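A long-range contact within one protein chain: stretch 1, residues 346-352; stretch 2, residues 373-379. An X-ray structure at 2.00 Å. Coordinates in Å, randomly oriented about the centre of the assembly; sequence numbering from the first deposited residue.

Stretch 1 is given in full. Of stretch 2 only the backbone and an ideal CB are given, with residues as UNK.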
ATOM      1  N   LEU A 346     -17.018 -13.079   8.472  1.00 21.72           N
ATOM      2  CA  LEU A 346     -18.111 -12.275   7.923  1.00 21.80           C
ATOM      3  C   LEU A 346     -18.972 -13.053   6.935  1.00 22.85           C
ATOM      4  O   LEU A 346     -20.211 -12.930   6.949  1.00 23.02           O
ATOM      5  CB  LEU A 346     -17.595 -11.000   7.231  1.00 21.32           C
ATOM      6  CG  LEU A 346     -16.871  -9.993   8.128  1.00 21.18           C
ATOM      7  CD1 LEU A 346     -16.417  -8.811   7.281  1.00 21.16           C
ATOM      8  CD2 LEU A 346     -17.792  -9.541   9.257  1.00 20.21           C
ATOM      9  N   VAL A 347     -18.327 -13.824   6.062  1.00 21.54           N
ATOM     10  CA  VAL A 347     -19.063 -14.606   5.078  1.00 22.86           C
ATOM     11  C   VAL A 347     -20.022 -15.582   5.789  1.00 24.86           C
ATOM     12  O   VAL A 347     -21.223 -15.609   5.477  1.00 24.91           O
ATOM     13  CB  VAL A 347     -18.127 -15.339   4.075  1.00 23.42           C
ATOM     14  CG1 VAL A 347     -18.905 -16.321   3.211  1.00 21.93           C
ATOM     15  CG2 VAL A 347     -17.414 -14.335   3.176  1.00 22.46           C
ATOM     16  N   LYS A 348     -19.504 -16.348   6.752  1.00 24.24           N
ATOM     17  CA  LYS A 348     -20.336 -17.267   7.563  1.00 26.43           C
ATOM     18  C   LYS A 348     -21.473 -16.579   8.343  1.00 26.99           C
ATOM     19  O   LYS A 348     -22.579 -17.127   8.476  1.00 26.36           O
ATOM     20  CB  LYS A 348     -19.464 -18.102   8.499  1.00 26.94           C
ATOM     21  CG  LYS A 348     -18.434 -18.932   7.744  1.00 27.56           C
ATOM     22  CD  LYS A 348     -17.821 -20.018   8.609  1.00 28.31           C
ATOM     23  CE  LYS A 348     -16.963 -20.949   7.769  1.00 28.64           C
ATOM     24  NZ  LYS A 348     -16.570 -22.138   8.576  1.00 32.71           N
ATOM     25  N   ALA A 349     -21.201 -15.375   8.843  1.00 25.69           N
ATOM     26  CA  ALA A 349     -22.209 -14.566   9.513  1.00 25.09           C
ATOM     27  C   ALA A 349     -23.316 -14.153   8.545  1.00 25.81           C
ATOM     28  O   ALA A 349     -24.511 -14.226   8.888  1.00 25.47           O
ATOM     29  CB  ALA A 349     -21.574 -13.341  10.151  1.00 23.76           C
ATOM     30  N   VAL A 350     -22.920 -13.742   7.342  1.00 24.62           N
ATOM     31  CA  VAL A 350     -23.872 -13.318   6.316  1.00 25.10           C
ATOM     32  C   VAL A 350     -24.732 -14.494   5.839  1.00 26.01           C
ATOM     33  O   VAL A 350     -25.940 -14.338   5.703  1.00 25.95           O
ATOM     34  CB  VAL A 350     -23.192 -12.557   5.147  1.00 24.36           C
ATOM     35  CG1 VAL A 350     -24.177 -12.252   4.022  1.00 22.75           C
ATOM     36  CG2 VAL A 350     -22.598 -11.256   5.665  1.00 23.87           C
ATOM     37  N   ILE A 351     -24.118 -15.658   5.618  1.00 25.98           N
ATOM     38  CA  ILE A 351     -24.859 -16.893   5.304  1.00 28.02           C
ATOM     39  C   ILE A 351     -25.950 -17.172   6.343  1.00 29.47           C
ATOM     40  O   ILE A 351     -27.072 -17.541   5.989  1.00 31.49           O
ATOM     41  CB  ILE A 351     -23.920 -18.123   5.172  1.00 26.91           C
ATOM     42  CG1 ILE A 351     -23.000 -17.961   3.960  1.00 25.78           C
ATOM     43  CG2 ILE A 351     -24.710 -19.437   5.074  1.00 25.72           C
ATOM     44  CD1 ILE A 351     -21.777 -18.859   4.025  1.00 24.81           C
ATOM     45  N   GLU A 352     -25.611 -16.969   7.610  1.00 30.24           N
ATOM     46  CA  GLU A 352     -26.510 -17.223   8.724  1.00 32.96           C
ATOM     47  C   GLU A 352     -27.633 -16.185   8.780  1.00 33.32           C
ATOM     48  O   GLU A 352     -28.810 -16.548   8.883  1.00 33.07           O
ATOM     49  CB  GLU A 352     -25.707 -17.268  10.031  1.00 34.89           C
ATOM     50  CG  GLU A 352     -26.488 -17.594  11.292  1.00 38.55           C
ATOM     51  CD  GLU A 352     -26.950 -19.047  11.375  1.00 40.55           C
ATOM     52  OE1 GLU A 352     -26.375 -19.924  10.685  1.00 41.36           O
ATOM     53  OE2 GLU A 352     -27.896 -19.302  12.154  1.00 41.25           O
ATOM     54  N   UNK A 373      -9.976 -19.570   0.168  1.00 21.83           N
ATOM     55  CA  UNK A 373     -10.867 -19.936   1.260  1.00 21.65           C
ATOM     56  C   UNK A 373     -12.261 -19.319   1.098  1.00 22.04           C
ATOM     57  O   UNK A 373     -13.268 -20.007   1.270  1.00 23.35           O
ATOM     58  CB  UNK A 373     -10.257 -19.503   2.595  1.00 21.65           C
ATOM     59  N   UNK A 374     -12.323 -18.037   0.737  1.00 21.26           N
ATOM     60  CA  UNK A 374     -13.598 -17.339   0.642  1.00 21.21           C
ATOM     61  C   UNK A 374     -14.525 -17.941  -0.436  1.00 22.49           C
ATOM     62  O   UNK A 374     -15.713 -18.148  -0.185  1.00 20.82           O
ATOM     63  CB  UNK A 374     -13.348 -15.859   0.345  1.00 21.21           C
ATOM     64  N   UNK A 375     -13.965 -18.212  -1.616  1.00 22.95           N
ATOM     65  CA  UNK A 375     -14.660 -18.919  -2.688  1.00 24.61           C
ATOM     66  C   UNK A 375     -15.157 -20.306  -2.256  1.00 25.43           C
ATOM     67  O   UNK A 375     -16.249 -20.726  -2.638  1.00 26.92           O
ATOM     68  CB  UNK A 375     -13.734 -19.057  -3.898  1.00 24.61           C
ATOM     69  N   UNK A 376     -14.341 -21.004  -1.472  1.00 25.10           N
ATOM     70  CA  UNK A 376     -14.683 -22.317  -0.952  1.00 26.92           C
ATOM     71  C   UNK A 376     -15.901 -22.270  -0.008  1.00 27.16           C
ATOM     72  O   UNK A 376     -16.827 -23.069  -0.163  1.00 26.06           O
ATOM     73  CB  UNK A 376     -13.476 -22.910  -0.222  1.00 26.92           C
ATOM     74  N   UNK A 377     -15.898 -21.332   0.941  1.00 24.98           N
ATOM     75  CA  UNK A 377     -17.026 -21.126   1.846  1.00 25.60           C
ATOM     76  C   UNK A 377     -18.317 -20.783   1.083  1.00 27.66           C
ATOM     77  O   UNK A 377     -19.383 -21.359   1.350  1.00 27.54           O
ATOM     78  CB  UNK A 377     -16.696 -20.013   2.842  1.00 25.60           C
ATOM     79  N   UNK A 378     -18.209 -19.858   0.134  1.00 27.19           N
ATOM     80  CA  UNK A 378     -19.333 -19.441  -0.688  1.00 27.96           C
ATOM     81  C   UNK A 378     -19.890 -20.620  -1.501  1.00 30.23           C
ATOM     82  O   UNK A 378     -21.110 -20.841  -1.518  1.00 29.51           O
ATOM     83  CB  UNK A 378     -18.909 -18.304  -1.620  1.00 27.96           C
ATOM     84  N   UNK A 379     -19.002 -21.378  -2.149  1.00 29.35           N
ATOM     85  CA  UNK A 379     -19.416 -22.556  -2.916  1.00 31.42           C
ATOM     86  C   UNK A 379     -20.139 -23.563  -2.026  1.00 32.24           C
ATOM     87  O   UNK A 379     -21.235 -24.009  -2.368  1.00 32.76           O
ATOM     88  CB  UNK A 379     -18.204 -23.216  -3.577  1.00 31.42           C
TER

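Two helices run nearly parallel here, their N-to-C directions 16° apart and their axes 10.3 Å apart at closest approach. Stretch 1 offers the other helix a strip made of Val347, Ile351 and the aliphatic part of Lys348. All seven backbones of stretch 2 have helical angles, so helix-compatible residues are favoured throughout, and the direction of each CA-to-CB bond does most of the sorting.

At position 373 the ideal CB has nothing of stretch 1 within 5.5 Å, so this contact asks for nothing in particular. The residue is Leu373, whose side chain does not reach stretch 1.

At position 374 the CA-to-CB bond points sideways, and the ideal CB lies 5.2 Å from Val347 CG2, too far for a short side chain to pack well but within range of a longer one. Leucine, methionine or isoleucine would suit; a polar group would find no partner in the methyls of Val347. The deposited residue is Leu374, with chi1 m and chi2 t, and its end comes nearer than its CB: CD2 stands 4.3 Å from Val347 CG2, a light apolar touch.

Positions 375 and 376 again have no atom of stretch 1 within 5.5 Å of their ideal CB, and this contact would tolerate polar or charged residues at both. They are Arg375 and Glu376, neither of which reaches stretch 1.

Position 377 is where the strip is met head-on. CA-to-CB points toward stretch 1, and the ideal CB sits 4.3 Å from Val347 CG1, 5.0 Å from Lys348 CE and 5.3 Å from Ile351 CD1. Such a site wants a medium-sized apolar residue: valine, isoleucine or leucine are all plausible, while alanine would leave looser packing. Ile377 fills it, with chi1 m and chi2 t. Its CG2 makes the closest approach of the contact, 3.7 Å from Val347 CG1, and also lies 4.0 Å from Ile351 CD1 and 4.1 Å from Lys348 CG. One branch methyl thus meets three residues spanning a helical turn.

At position 378 CA-to-CB is sideways, with the ideal CB 5.2 Å from Val347 CG1. An aliphatic chain that can extend past its CB fits, whether isoleucine, leucine or valine. Ile378 places CG1 4.0 Å from Val347 CG1, so Val347 touches 374, 377 and 378 together.

Position 379 is out of reach and unconstrained by stretch 1; it is Ala379. With no hydrogen bond between the stretches, shape and apolarity set the rules.

Stretch 2, residues 373-379: LLREIIA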
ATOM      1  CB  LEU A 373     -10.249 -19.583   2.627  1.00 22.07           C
ATOM      2  CG  LEU A 373     -11.130 -19.770   3.867  1.00 22.35           C
ATOM      3  CD1 LEU A 373     -11.643 -21.207   3.983  1.00 23.19           C
ATOM      4  CD2 LEU A 373     -10.393 -19.366   5.141  1.00 22.91           C
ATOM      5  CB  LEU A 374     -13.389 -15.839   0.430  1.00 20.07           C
ATOM      6  CG  LEU A 374     -12.660 -15.043   1.517  1.00 20.60           C
ATOM      7  CD1 LEU A 374     -12.657 -13.565   1.134  1.00 20.18           C
ATOM      8  CD2 LEU A 374     -13.268 -15.243   2.905  1.00 19.53           C
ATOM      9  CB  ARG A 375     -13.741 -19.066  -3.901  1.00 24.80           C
ATOM     10  CG  ARG A 375     -13.557 -17.783  -4.681  1.00 27.90           C
ATOM     11  CD  ARG A 375     -12.962 -18.028  -6.056  1.00 30.09           C
ATOM     12  NE  ARG A 375     -11.513 -18.223  -5.994  1.00 34.15           N
ATOM     13  CZ  ARG A 375     -10.603 -17.258  -6.149  1.00 34.59           C
ATOM     14  NH1 ARG A 375      -9.314 -17.556  -6.077  1.00 33.28           N
ATOM     15  NH2 ARG A 375     -10.972 -15.999  -6.384  1.00 32.41           N
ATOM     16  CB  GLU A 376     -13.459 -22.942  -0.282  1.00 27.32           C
ATOM     17  CG  GLU A 376     -13.717 -24.208   0.512  1.00 31.17           C
ATOM     18  CD  GLU A 376     -12.499 -24.608   1.338  1.00 33.13           C
ATOM     19  OE1 GLU A 376     -11.415 -24.792   0.745  1.00 32.46           O
ATOM     20  OE2 GLU A 376     -12.627 -24.728   2.579  1.00 34.39           O
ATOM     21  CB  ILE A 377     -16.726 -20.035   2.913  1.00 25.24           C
ATOM     22  CG1 ILE A 377     -15.511 -20.437   3.751  1.00 24.36           C
ATOM     23  CG2 ILE A 377     -17.932 -19.806   3.821  1.00 25.70           C
ATOM     24  CD1 ILE A 377     -14.959 -19.328   4.619  1.00 23.50           C
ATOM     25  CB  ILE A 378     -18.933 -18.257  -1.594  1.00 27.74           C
ATOM     26  CG1 ILE A 378     -18.574 -17.043  -0.731  1.00 28.99           C
ATOM     27  CG2 ILE A 378     -20.043 -17.899  -2.573  1.00 28.41           C
ATOM     28  CD1 ILE A 378     -17.808 -15.965  -1.483  1.00 30.41           C
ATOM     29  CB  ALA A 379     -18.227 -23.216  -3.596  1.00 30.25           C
TER
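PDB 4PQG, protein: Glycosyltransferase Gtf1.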